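Local coordinates for protein argonaute (Marinitoga piezophila, PDB 5I4A), which cleaves single-stranded DNA targets, using short RNA guides that carry a 5'-hydroxyl end and manganese as the preferred metal cofactor, at residues Lys421-Phe425 against Lys637-Pro641; Leu399-Leu403 against Tyr418-Met422; Ala281-Phe285 against His610-Tyr614. All coordinates share one frame. Numbering follows the deposited sequence.

Contact 1 (Lys421-Phe425 against Lys637-Pro641); sequences KMGNF and KLYIP. With nucleotides of chain B.
Phe425, Pro641 and Leu638 bury the most surface here, where the last turn of helix 412-424 meets the irregular C-terminal tail, Lys637-Pro641. Phe425 N donates to Lys421 O (2.9 Å). In register, the CA atoms of Phe425 and Pro641 lie 5.1 Å apart. With chi1 at -89°, the Phe425 ring receives Pro641 over one face: Pro641 CB sits 3.9 Å from its centroid, 13° off the normal, a CH-pi contact. The ring edge meets Lys637 O (CE2 to O 3.6 Å). The CA-to-CB bond of Leu638 points away from the helix, and its carbonyl O lies 3.4 Å from Phe425 CZ. The same Leu638 O accepts a 2.8 Å hydrogen bond from NZ of Lys421, whose all-t side chain is fully extended. Lys421 NZ also makes a very short 2.5 Å hydrogen bond to OP1 of guide nucleotide U3 of chain B. Mid helix, PIWI C-terminal tail and guide backbone thus converge at the 5'-end guide-binding site of the Argonaute Mid-PIWI lobe.

Contact 2 (Leu399-Leu403 against Tyr418-Met422); sequences LQPIL and YVYKM. With nucleotides of chain B.
This contact belongs to the Mid domain pocket that holds the 5' end of the guide RNA, within a Rossmann-like parallel sheet flanked by helices. Strand 399-403, hydrogen-bonded to strand 374-379 through Gln400 and Ile402, runs nearly antiparallel to helix segment 418-422: the two axes make 168° and approach to 10.4 Å. The nearest CA pairs are Gln400-Met422 at 7.6 Å and Ile402-Tyr418 at 8.4 Å. Strand alternation directs the CB atoms of Gln400 and Ile402 toward the helix and that of Pro401 away from it. Tyr418, with chi1 in t, reaches across the gap, and its OH donates to Gln400 O at 2.7 Å. Ile402, t at both chi angles, places CD1 over one face of that ring, 4.0 Å from the Tyr418 centroid and 13° off the normal, a CH-pi contact. Gln400, m at chi1 and chi2, folds its amide beside the extended, all-t Lys421, with Gln400 OE1 3.4 Å from Lys421 CD. One water joins both elements: it donates to Gln400 OE1 (2.9 Å) and to Pro401 O (2.8 Å), and accepts from Lys421 NZ (3.1 Å). NZ also donates to Leu638 O of the PIWI domain and, in a very short 2.5 Å bond, to OP1 of U3 of chain B. At the strand end Leu403, the N-cap of helix 404-409, donates a hydrogen bond from N to OP2 of A2 of chain B (2.6 Å, N-H...O angle 178°). Guide phosphates are therefore gripped by a backbone amide and a lysine ammonium, groups that recognise the RNA backbone without reading its bases.

Contact 3 (Ala281-Phe285 against His610-Tyr614); sequences AKDVF and HSTPY. With nucleotides of chain B.
Residues Ala281-Asp283 form a 3-10 turn that leads into helix 284-287, with Val284 N bonded to Ala281 O at 2.9 Å; His610-Tyr614 is an irregular loop. The backbones come closest where the CA atoms of Lys282 and Pro613 lie 4.7 Å apart. Within the loop, Tyr614 N donates to Thr612 OG1 (3.2 Å), an ST turn that spans Pro613. A water bridges the main chains, accepting from Lys282 N at 3.0 Å and donating to Pro613 O at 2.7 Å. These segments pack linker L2 against the PIWI domain, whose loop also reaches the guide: Thr612 OG1 and O2' of U3 of chain B share a 3.0 Å hydrogen bond. Pro613 presses its CB to 3.6 Å from Lys282 CA, while its CG meets Val284 CG1 at 3.9 Å and Phe285 CE2 at 4.1 Å. Ala281 CB lies over the His610 ring, 3.9 Å from the centroid, in a CH-pi contact; NE2 of that histidine is hydrogen-bonded to Tyr271 OH.

Overall arrangement
From the N terminus, the chain first enters contact 3 in linker L2 at 281-285, passes into the Mid domain, and closes the short loop of contact 2 between strand 398-403 and helix 412-424. The same helix opens contact 1. The PIWI loop 610-614 then completes contact 3, and the C-terminal tail 637-641 completes contact 1. Contact 2 is therefore nested inside contact 3, whereas contacts 1 and 3 cross. Contacts 1 and 2 share Lys421 and Met422, with centres about 8 Å apart; contact 3 lies about 14 Å from each, touched by Tyr420 and Asn424. Helix 412-424 thus joins linker, Mid and PIWI around the guide.

Contact 1 (Lys421-Phe425 against Lys637-Pro641)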
loop_
_atom_site.group_PDB
_atom_site.type_symbol
_atom_site.label_atom_id
_atom_site.label_comp_id
_atom_site.label_asym_id
_atom_site.label_seq_id
_atom_site.Cartn_x
_atom_site.Cartn_y
_atom_site.Cartn_z
ATOM N N LYS A 421 -6.045 21.317 -6.661
ATOM C CA LYS A 421 -4.951 20.560 -7.260
ATOM C C LYS A 421 -4.053 21.459 -8.103
ATOM O O LYS A 421 -2.822 21.349 -8.052
ATOM C CB LYS A 421 -5.509 19.419 -8.111
ATOM C CG LYS A 421 -4.448 18.649 -8.877
ATOM C CD LYS A 421 -5.047 17.522 -9.695
ATOM C CE LYS A 421 -3.949 16.654 -10.283
ATOM N NZ LYS A 421 -4.472 15.463 -11.021
ATOM N N MET A 422 -4.658 22.357 -8.884
ATOM C CA MET A 422 -3.875 23.294 -9.684
ATOM C C MET A 422 -2.967 24.142 -8.804
ATOM O O MET A 422 -1.777 24.308 -9.096
ATOM C CB MET A 422 -4.806 24.180 -10.507
ATOM C CG MET A 422 -5.554 23.448 -11.597
ATOM S SD MET A 422 -6.635 24.570 -12.496
ATOM C CE MET A 422 -7.331 23.459 -13.706
ATOM N N GLY A 423 -3.514 24.684 -7.712
ATOM C CA GLY A 423 -2.678 25.408 -6.767
ATOM C C GLY A 423 -1.577 24.537 -6.198
ATOM O O GLY A 423 -0.428 24.969 -6.074
ATOM N N ASN A 424 -1.914 23.289 -5.860
ATOM C CA ASN A 424 -0.924 22.335 -5.374
ATOM C C ASN A 424 0.222 22.152 -6.365
ATOM O O ASN A 424 1.362 21.906 -5.953
ATOM C CB ASN A 424 -1.611 20.995 -5.093
ATOM C CG ASN A 424 -1.027 20.270 -3.897
ATOM O OD1 ASN A 424 -0.601 20.891 -2.924
ATOM N ND2 ASN A 424 -1.012 18.944 -3.962
ATOM N N PHE A 425 -0.051 22.273 -7.665
ATOM C CA PHE A 425 0.951 22.042 -8.700
ATOM C C PHE A 425 1.722 23.298 -9.086
ATOM O O PHE A 425 2.579 23.230 -9.973
ATOM C CB PHE A 425 0.298 21.445 -9.951
ATOM C CG PHE A 425 0.235 19.944 -9.944
ATOM C CD1 PHE A 425 -0.628 19.275 -9.093
ATOM C CD2 PHE A 425 1.036 19.201 -10.797
ATOM C CE1 PHE A 425 -0.688 17.894 -9.089
ATOM C CE2 PHE A 425 0.979 17.821 -10.799
ATOM C CZ PHE A 425 0.117 17.167 -9.944
ATOM N N LYS A 637 3.099 11.476 -12.712
ATOM C CA LYS A 637 3.219 12.912 -12.929
ATOM C C LYS A 637 1.878 13.623 -12.820
ATOM O O LYS A 637 1.849 14.844 -12.635
ATOM C CB LYS A 637 3.843 13.193 -14.298
ATOM C CG LYS A 637 5.366 13.158 -14.334
ATOM C CD LYS A 637 5.881 13.764 -15.637
ATOM C CE LYS A 637 7.346 14.168 -15.539
ATOM N NZ LYS A 637 8.272 13.010 -15.657
ATOM N N LEU A 638 0.772 12.888 -12.937
ATOM C CA LEU A 638 -0.554 13.472 -12.774
ATOM C C LEU A 638 -0.898 13.750 -11.320
ATOM O O LEU A 638 -1.808 14.539 -11.052
ATOM C CB LEU A 638 -1.616 12.542 -13.363
ATOM C CG LEU A 638 -1.452 12.137 -14.826
ATOM C CD1 LEU A 638 -2.549 11.165 -15.233
ATOM C CD2 LEU A 638 -1.454 13.369 -15.717
ATOM N N TYR A 639 -0.204 13.114 -10.381
ATOM C CA TYR A 639 -0.539 13.214 -8.969
ATOM C C TYR A 639 0.523 13.917 -8.143
ATOM O O TYR A 639 0.186 14.566 -7.147
ATOM C CB TYR A 639 -0.770 11.816 -8.378
ATOM C CG TYR A 639 -1.509 10.866 -9.297
ATOM C CD1 TYR A 639 -2.784 11.168 -9.763
ATOM C CD2 TYR A 639 -0.944 9.653 -9.678
ATOM C CE1 TYR A 639 -3.467 10.299 -10.595
ATOM C CE2 TYR A 639 -1.619 8.777 -10.512
ATOM C CZ TYR A 639 -2.883 9.107 -10.966
ATOM O OH TYR A 639 -3.562 8.242 -11.793
ATOM N N ILE A 640 1.786 13.799 -8.530
ATOM C CA ILE A 640 2.929 14.274 -7.760
ATOM C C ILE A 640 3.476 15.515 -8.463
ATOM O O ILE A 640 3.974 15.413 -9.593
ATOM C CB ILE A 640 4.003 13.184 -7.638
ATOM C CG1 ILE A 640 3.405 11.900 -7.053
ATOM C CG2 ILE A 640 5.178 13.663 -6.805
ATOM C CD1 ILE A 640 2.715 12.082 -5.721
ATOM N N PRO A 641 3.402 16.700 -7.849
ATOM C CA PRO A 641 3.960 17.896 -8.492
ATOM C C PRO A 641 5.477 17.955 -8.383
ATOM O O PRO A 641 6.018 18.459 -7.395
ATOM C CB PRO A 641 3.293 19.046 -7.730
ATOM C CG PRO A 641 2.999 18.475 -6.379
ATOM C CD PRO A 641 2.718 17.008 -6.580
ATOM P P A B 2 -11.151 13.124 -13.099
ATOM O OP1 A B 2 -11.680 11.907 -12.442
ATOM O OP2 A B 2 -12.055 13.979 -13.908
ATOM O "O5'" A B 2 -10.509 14.020 -11.950
ATOM C "C5'" A B 2 -9.816 15.225 -12.245
ATOM C "C4'" A B 2 -9.551 16.004 -10.985
ATOM O "O4'" A B 2 -10.809 16.516 -10.471
ATOM C "C3'" A B 2 -8.976 15.194 -9.833
ATOM O "O3'" A B 2 -7.570 15.037 -9.907
ATOM C "C2'" A B 2 -9.455 15.963 -8.610
ATOM O "O2'" A B 2 -8.668 17.125 -8.400
ATOM C "C1'" A B 2 -10.845 16.395 -9.066
ATOM N N9 A B 2 -11.865 15.385 -8.730
ATOM C C8 A B 2 -12.494 14.515 -9.583
ATOM N N7 A B 2 -13.362 13.725 -8.996
ATOM C C5 A B 2 -13.292 14.102 -7.660
ATOM C C6 A B 2 -13.962 13.648 -6.511
ATOM N N6 A B 2 -14.874 12.670 -6.522
ATOM N N1 A B 2 -13.655 14.236 -5.333
ATOM C C2 A B 2 -12.744 15.214 -5.320
ATOM N N3 A B 2 -12.050 15.723 -6.337
ATOM C C4 A B 2 -12.376 15.119 -7.487
ATOM P P U B 3 -6.887 13.712 -9.316
ATOM O OP1 U B 3 -5.412 13.843 -9.419
ATOM O OP2 U B 3 -7.555 12.529 -9.907
ATOM O "O5'" U B 3 -7.267 13.767 -7.775
ATOM C "C5'" U B 3 -7.529 12.579 -7.054
ATOM C "C4'" U B 3 -8.143 12.876 -5.713
ATOM O "O4'" U B 3 -9.530 13.275 -5.879
ATOM C "C3'" U B 3 -8.201 11.698 -4.758
ATOM O "O3'" U B 3 -6.986 11.524 -4.053
ATOM C "C2'" U B 3 -9.373 12.045 -3.855
ATOM O "O2'" U B 3 -8.978 12.974 -2.861
ATOM C "C1'" U B 3 -10.316 12.744 -4.834
ATOM N N1 U B 3 -11.287 11.797 -5.426
ATOM C C2 U B 3 -12.274 11.267 -4.612
ATOM O O2 U B 3 -12.400 11.541 -3.431
ATOM N N3 U B 3 -13.125 10.392 -5.241
ATOM C C4 U B 3 -13.092 10.005 -6.561
ATOM O O4 U B 3 -13.934 9.208 -6.978
ATOM C C5 U B 3 -12.044 10.594 -7.335
ATOM C C6 U B 3 -11.199 11.448 -6.751
ATOM O "O5'" U B 1 -6.044 11.795 -12.292
ATOM C "C5'" U B 1 -6.295 12.866 -13.195
ATOM C "C4'" U B 1 -7.478 12.584 -14.090
ATOM O "O4'" U B 1 -7.125 11.539 -15.034
ATOM C "C3'" U B 1 -8.745 12.117 -13.376
ATOM O "O3'" U B 1 -9.896 12.684 -14.000
ATOM C "C2'" U B 1 -8.733 10.605 -13.589
ATOM O "O2'" U B 1 -10.013 10.008 -13.595
ATOM C "C1'" U B 1 -8.051 10.473 -14.948
ATOM N N1 U B 1 -7.298 9.220 -15.087
ATOM C C2 U B 1 -7.577 8.361 -16.134
ATOM O O2 U B 1 -8.430 8.591 -16.975
ATOM N N3 U B 1 -6.812 7.218 -16.159
ATOM C C4 U B 1 -5.823 6.859 -15.258
ATOM O O4 U B 1 -5.215 5.799 -15.404
ATOM C C5 U B 1 -5.601 7.800 -14.207
ATOM C C6 U B 1 -6.330 8.917 -14.161
#

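Contact 2 (Leu399-Leu403 against Tyr418-Met422)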
loop_
_atom_site.group_PDB
_atom_site.type_symbol
_atom_site.label_atom_id
_atom_site.label_comp_id
_atom_site.label_asym_id
_atom_site.label_seq_id
_atom_site.Cartn_x
_atom_site.Cartn_y
_atom_site.Cartn_z
ATOM N N LEU A 399 0.069 19.232 -17.016
ATOM C CA LEU A 399 -1.037 18.410 -17.486
ATOM C C LEU A 399 -2.083 18.252 -16.386
ATOM O O LEU A 399 -1.776 17.772 -15.289
ATOM C CB LEU A 399 -0.507 17.051 -17.940
ATOM C CG LEU A 399 -1.478 16.014 -18.501
ATOM C CD1 LEU A 399 -2.350 16.637 -19.562
ATOM C CD2 LEU A 399 -0.702 14.842 -19.073
ATOM N N GLN A 400 -3.320 18.659 -16.679
ATOM C CA GLN A 400 -4.418 18.623 -15.713
ATOM C C GLN A 400 -5.650 18.016 -16.370
ATOM O O GLN A 400 -6.593 18.733 -16.734
ATOM C CB GLN A 400 -4.722 20.021 -15.169
ATOM C CG GLN A 400 -3.627 20.607 -14.279
ATOM C CD GLN A 400 -3.521 19.905 -12.932
ATOM O OE1 GLN A 400 -4.347 19.058 -12.595
ATOM N NE2 GLN A 400 -2.502 20.260 -12.158
ATOM N N PRO A 401 -5.692 16.694 -16.513
ATOM C CA PRO A 401 -6.838 16.059 -17.172
ATOM C C PRO A 401 -8.064 16.038 -16.271
ATOM O O PRO A 401 -7.969 16.062 -15.043
ATOM C CB PRO A 401 -6.346 14.637 -17.467
ATOM C CG PRO A 401 -4.861 14.629 -17.119
ATOM C CD PRO A 401 -4.678 15.710 -16.108
ATOM N N ILE A 402 -9.232 15.989 -16.908
ATOM C CA ILE A 402 -10.497 15.888 -16.186
ATOM C C ILE A 402 -11.514 15.193 -17.082
ATOM O O ILE A 402 -11.551 15.420 -18.295
ATOM C CB ILE A 402 -10.999 17.271 -15.712
ATOM C CG1 ILE A 402 -12.309 17.128 -14.929
ATOM C CG2 ILE A 402 -11.161 18.228 -16.890
ATOM C CD1 ILE A 402 -12.751 18.391 -14.225
ATOM N N LEU A 403 -12.329 14.332 -16.478
ATOM C CA LEU A 403 -13.337 13.596 -17.225
ATOM C C LEU A 403 -14.412 14.536 -17.755
ATOM O O LEU A 403 -14.913 15.402 -17.030
ATOM C CB LEU A 403 -13.959 12.515 -16.340
ATOM C CG LEU A 403 -12.988 11.427 -15.881
ATOM C CD1 LEU A 403 -13.677 10.438 -14.952
ATOM C CD2 LEU A 403 -12.398 10.711 -17.086
ATOM N N TYR A 418 -10.515 20.443 -8.082
ATOM C CA TYR A 418 -9.722 20.637 -9.291
ATOM C C TYR A 418 -8.866 21.897 -9.189
ATOM O O TYR A 418 -7.673 21.881 -9.516
ATOM C CB TYR A 418 -10.671 20.693 -10.488
ATOM C CG TYR A 418 -10.051 20.615 -11.863
ATOM C CD1 TYR A 418 -9.028 19.718 -12.149
ATOM C CD2 TYR A 418 -10.530 21.412 -12.893
ATOM C CE1 TYR A 418 -8.481 19.643 -13.422
ATOM C CE2 TYR A 418 -9.996 21.340 -14.161
ATOM C CZ TYR A 418 -8.971 20.459 -14.423
ATOM O OH TYR A 418 -8.440 20.395 -15.689
ATOM N N VAL A 419 -9.453 22.996 -8.707
ATOM C CA VAL A 419 -8.694 24.235 -8.555
ATOM C C VAL A 419 -7.654 24.094 -7.450
ATOM O O VAL A 419 -6.549 24.642 -7.545
ATOM C CB VAL A 419 -9.640 25.420 -8.290
ATOM C CG1 VAL A 419 -8.845 26.711 -8.134
ATOM C CG2 VAL A 419 -10.650 25.557 -9.417
ATOM N N TYR A 420 -7.992 23.368 -6.381
ATOM C CA TYR A 420 -7.017 23.113 -5.327
ATOM C C TYR A 420 -5.804 22.372 -5.875
ATOM O O TYR A 420 -4.657 22.731 -5.583
ATOM C CB TYR A 420 -7.665 22.321 -4.187
ATOM C CG TYR A 420 -6.707 22.012 -3.059
ATOM C CD1 TYR A 420 -5.874 20.897 -3.108
ATOM C CD2 TYR A 420 -6.625 22.840 -1.948
ATOM C CE1 TYR A 420 -4.988 20.620 -2.085
ATOM C CE2 TYR A 420 -5.746 22.569 -0.918
ATOM C CZ TYR A 420 -4.931 21.456 -0.992
ATOM O OH TYR A 420 -4.053 21.180 0.031
ATOM N N LYS A 421 -6.045 21.317 -6.661
ATOM C CA LYS A 421 -4.951 20.560 -7.260
ATOM C C LYS A 421 -4.053 21.459 -8.103
ATOM O O LYS A 421 -2.822 21.349 -8.052
ATOM C CB LYS A 421 -5.509 19.419 -8.111
ATOM C CG LYS A 421 -4.448 18.649 -8.877
ATOM C CD LYS A 421 -5.047 17.522 -9.695
ATOM C CE LYS A 421 -3.949 16.654 -10.283
ATOM N NZ LYS A 421 -4.472 15.463 -11.021
ATOM N N MET A 422 -4.658 22.357 -8.884
ATOM C CA MET A 422 -3.875 23.294 -9.684
ATOM C C MET A 422 -2.967 24.142 -8.804
ATOM O O MET A 422 -1.777 24.308 -9.096
ATOM C CB MET A 422 -4.806 24.180 -10.507
ATOM C CG MET A 422 -5.554 23.448 -11.597
ATOM S SD MET A 422 -6.635 24.570 -12.496
ATOM C CE MET A 422 -7.331 23.459 -13.706
ATOM P P A B 2 -11.151 13.124 -13.099
ATOM O OP1 A B 2 -11.680 11.907 -12.442
ATOM O OP2 A B 2 -12.055 13.979 -13.908
ATOM O "O5'" A B 2 -10.509 14.020 -11.950
ATOM C "C5'" A B 2 -9.816 15.225 -12.245
ATOM C "C4'" A B 2 -9.551 16.004 -10.985
ATOM O "O4'" A B 2 -10.809 16.516 -10.471
ATOM C "C3'" A B 2 -8.976 15.194 -9.833
ATOM O "O3'" A B 2 -7.570 15.037 -9.907
ATOM C "C2'" A B 2 -9.455 15.963 -8.610
ATOM O "O2'" A B 2 -8.668 17.125 -8.400
ATOM C "C1'" A B 2 -10.845 16.395 -9.066
ATOM N N9 A B 2 -11.865 15.385 -8.730
ATOM C C8 A B 2 -12.494 14.515 -9.583
ATOM N N7 A B 2 -13.362 13.725 -8.996
ATOM C C5 A B 2 -13.292 14.102 -7.660
ATOM C C6 A B 2 -13.962 13.648 -6.511
ATOM N N6 A B 2 -14.874 12.670 -6.522
ATOM N N1 A B 2 -13.655 14.236 -5.333
ATOM C C2 A B 2 -12.744 15.214 -5.320
ATOM N N3 A B 2 -12.050 15.723 -6.337
ATOM C C4 A B 2 -12.376 15.119 -7.487
ATOM O "O5'" U B 1 -6.044 11.795 -12.292
ATOM C "C5'" U B 1 -6.295 12.866 -13.195
ATOM C "C4'" U B 1 -7.478 12.584 -14.090
ATOM O "O4'" U B 1 -7.125 11.539 -15.034
ATOM C "C3'" U B 1 -8.745 12.117 -13.376
ATOM O "O3'" U B 1 -9.896 12.684 -14.000
ATOM C "C2'" U B 1 -8.733 10.605 -13.589
ATOM O "O2'" U B 1 -10.013 10.008 -13.595
ATOM C "C1'" U B 1 -8.051 10.473 -14.948
ATOM N N1 U B 1 -7.298 9.220 -15.087
ATOM C C2 U B 1 -7.577 8.361 -16.134
ATOM O O2 U B 1 -8.430 8.591 -16.975
ATOM N N3 U B 1 -6.812 7.218 -16.159
ATOM C C4 U B 1 -5.823 6.859 -15.258
ATOM O O4 U B 1 -5.215 5.799 -15.404
ATOM C C5 U B 1 -5.601 7.800 -14.207
ATOM C C6 U B 1 -6.330 8.917 -14.161
ATOM P P U B 3 -6.887 13.712 -9.316
ATOM O OP1 U B 3 -5.412 13.843 -9.419
ATOM O OP2 U B 3 -7.555 12.529 -9.907
ATOM O "O5'" U B 3 -7.267 13.767 -7.775
ATOM C "C5'" U B 3 -7.529 12.579 -7.054
ATOM C "C4'" U B 3 -8.143 12.876 -5.713
ATOM O "O4'" U B 3 -9.530 13.275 -5.879
ATOM C "C3'" U B 3 -8.201 11.698 -4.758
ATOM O "O3'" U B 3 -6.986 11.524 -4.053
ATOM C "C2'" U B 3 -9.373 12.045 -3.855
ATOM O "O2'" U B 3 -8.978 12.974 -2.861
ATOM C "C1'" U B 3 -10.316 12.744 -4.834
ATOM N N1 U B 3 -11.287 11.797 -5.426
ATOM C C2 U B 3 -12.274 11.267 -4.612
ATOM O O2 U B 3 -12.400 11.541 -3.431
ATOM N N3 U B 3 -13.125 10.392 -5.241
ATOM C C4 U B 3 -13.092 10.005 -6.561
ATOM O O4 U B 3 -13.934 9.208 -6.978
ATOM C C5 U B 3 -12.044 10.594 -7.335
ATOM C C6 U B 3 -11.199 11.448 -6.751
HETATM O O HOH W 1 -6.066 16.869 -13.214
#

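Contact 3 (Ala281-Phe285 against His610-Tyr614)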
loop_
_atom_site.group_PDB
_atom_site.type_symbol
_atom_site.label_atom_id
_atom_site.label_comp_id
_atom_site.label_asym_id
_atom_site.label_seq_id
_atom_site.Cartn_x
_atom_site.Cartn_y
_atom_site.Cartn_z
ATOM N N ALA A 281 -9.079 20.165 6.399
ATOM C CA ALA A 281 -8.372 20.681 5.232
ATOM C C ALA A 281 -9.291 21.498 4.333
ATOM O O ALA A 281 -8.845 22.465 3.706
ATOM C CB ALA A 281 -7.739 19.528 4.448
ATOM N N LYS A 282 -10.578 21.141 4.275
ATOM C CA LYS A 282 -11.536 21.840 3.426
ATOM C C LYS A 282 -11.769 23.281 3.857
ATOM O O LYS A 282 -12.276 24.075 3.056
ATOM C CB LYS A 282 -12.862 21.078 3.406
ATOM C CG LYS A 282 -13.532 20.993 4.758
ATOM C CD LYS A 282 -14.927 20.413 4.656
ATOM C CE LYS A 282 -15.569 20.328 6.028
ATOM N NZ LYS A 282 -17.019 20.010 5.949
ATOM N N ASP A 283 -11.411 23.645 5.087
ATOM C CA ASP A 283 -11.453 25.053 5.468
ATOM C C ASP A 283 -10.433 25.902 4.730
ATOM O O ASP A 283 -10.398 27.112 4.951
ATOM C CB ASP A 283 -11.236 25.203 6.980
ATOM C CG ASP A 283 -12.512 25.048 7.760
ATOM O OD1 ASP A 283 -13.595 25.101 7.128
ATOM O OD2 ASP A 283 -12.436 24.889 8.999
ATOM N N VAL A 284 -9.616 25.303 3.865
ATOM C CA VAL A 284 -8.717 26.089 3.026
ATOM C C VAL A 284 -9.500 27.097 2.195
ATOM O O VAL A 284 -8.995 28.183 1.882
ATOM C CB VAL A 284 -7.855 25.155 2.138
ATOM C CG1 VAL A 284 -8.715 24.445 1.097
ATOM C CG2 VAL A 284 -6.701 25.917 1.485
ATOM N N PHE A 285 -10.741 26.768 1.830
ATOM C CA PHE A 285 -11.591 27.694 1.092
ATOM C C PHE A 285 -12.170 28.796 1.967
ATOM O O PHE A 285 -12.684 29.783 1.431
ATOM C CB PHE A 285 -12.728 26.934 0.404
ATOM C CG PHE A 285 -12.263 25.976 -0.651
ATOM C CD1 PHE A 285 -11.872 26.434 -1.900
ATOM C CD2 PHE A 285 -12.216 24.616 -0.399
ATOM C CE1 PHE A 285 -11.442 25.556 -2.876
ATOM C CE2 PHE A 285 -11.789 23.733 -1.372
ATOM C CZ PHE A 285 -11.400 24.205 -2.613
ATOM N N HIS A 610 -1.958 17.490 0.662
ATOM C CA HIS A 610 -3.226 16.870 0.311
ATOM C C HIS A 610 -3.353 16.833 -1.204
ATOM O O HIS A 610 -2.968 17.785 -1.887
ATOM C CB HIS A 610 -4.426 17.635 0.907
ATOM C CG HIS A 610 -4.736 17.276 2.328
ATOM N ND1 HIS A 610 -5.793 16.463 2.676
ATOM C CD2 HIS A 610 -4.132 17.626 3.488
ATOM C CE1 HIS A 610 -5.826 16.323 3.990
ATOM N NE2 HIS A 610 -4.828 17.017 4.506
ATOM N N SER A 611 -3.881 15.725 -1.725
ATOM C CA SER A 611 -4.281 15.696 -3.127
ATOM C C SER A 611 -5.517 16.560 -3.344
ATOM O O SER A 611 -5.573 17.367 -4.280
ATOM C CB SER A 611 -4.537 14.256 -3.570
ATOM O OG SER A 611 -5.371 14.225 -4.714
ATOM N N THR A 612 -6.482 16.438 -2.446
ATOM C CA THR A 612 -7.642 17.302 -2.374
ATOM C C THR A 612 -7.908 17.517 -0.881
ATOM O O THR A 612 -7.457 16.758 -0.093
ATOM C CB THR A 612 -8.928 16.823 -3.041
ATOM O OG1 THR A 612 -9.551 15.850 -2.224
ATOM C CG2 THR A 612 -8.677 16.281 -4.433
ATOM N N PRO A 613 -8.639 18.542 -0.501
ATOM C CA PRO A 613 -8.948 18.745 0.926
ATOM C C PRO A 613 -9.925 17.731 1.499
ATOM O O PRO A 613 -10.086 17.686 2.725
ATOM C CB PRO A 613 -9.541 20.160 0.965
ATOM C CG PRO A 613 -9.083 20.814 -0.291
ATOM C CD PRO A 613 -8.987 19.725 -1.309
ATOM N N TYR A 614 -10.569 16.915 0.665
ATOM C CA TYR A 614 -11.635 16.023 1.096
ATOM C C TYR A 614 -11.157 14.607 1.396
ATOM O O TYR A 614 -11.952 13.789 1.867
ATOM C CB TYR A 614 -12.744 15.995 0.038
ATOM C CG TYR A 614 -13.300 17.373 -0.258
ATOM C CD1 TYR A 614 -14.060 18.052 0.685
ATOM C CD2 TYR A 614 -13.052 18.002 -1.473
ATOM C CE1 TYR A 614 -14.565 19.316 0.428
ATOM C CE2 TYR A 614 -13.554 19.265 -1.739
ATOM C CZ TYR A 614 -14.309 19.916 -0.785
ATOM O OH TYR A 614 -14.808 21.173 -1.048
ATOM P P U B 3 -6.887 13.712 -9.316
ATOM O OP1 U B 3 -5.412 13.843 -9.419
ATOM O OP2 U B 3 -7.555 12.529 -9.907
ATOM O "O5'" U B 3 -7.267 13.767 -7.775
ATOM C "C5'" U B 3 -7.529 12.579 -7.054
ATOM C "C4'" U B 3 -8.143 12.876 -5.713
ATOM O "O4'" U B 3 -9.530 13.275 -5.879
ATOM C "C3'" U B 3 -8.201 11.698 -4.758
ATOM O "O3'" U B 3 -6.986 11.524 -4.053
ATOM C "C2'" U B 3 -9.373 12.045 -3.855
ATOM O "O2'" U B 3 -8.978 12.974 -2.861
ATOM C "C1'" U B 3 -10.316 12.744 -4.834
ATOM N N1 U B 3 -11.287 11.797 -5.426
ATOM C C2 U B 3 -12.274 11.267 -4.612
ATOM O O2 U B 3 -12.400 11.541 -3.431
ATOM N N3 U B 3 -13.125 10.392 -5.241
ATOM C C4 U B 3 -13.092 10.005 -6.561
ATOM O O4 U B 3 -13.934 9.208 -6.978
ATOM C C5 U B 3 -12.044 10.594 -7.335
ATOM C C6 U B 3 -11.199 11.448 -6.751
HETATM O O HOH W 2 -11.554 18.401 4.832
#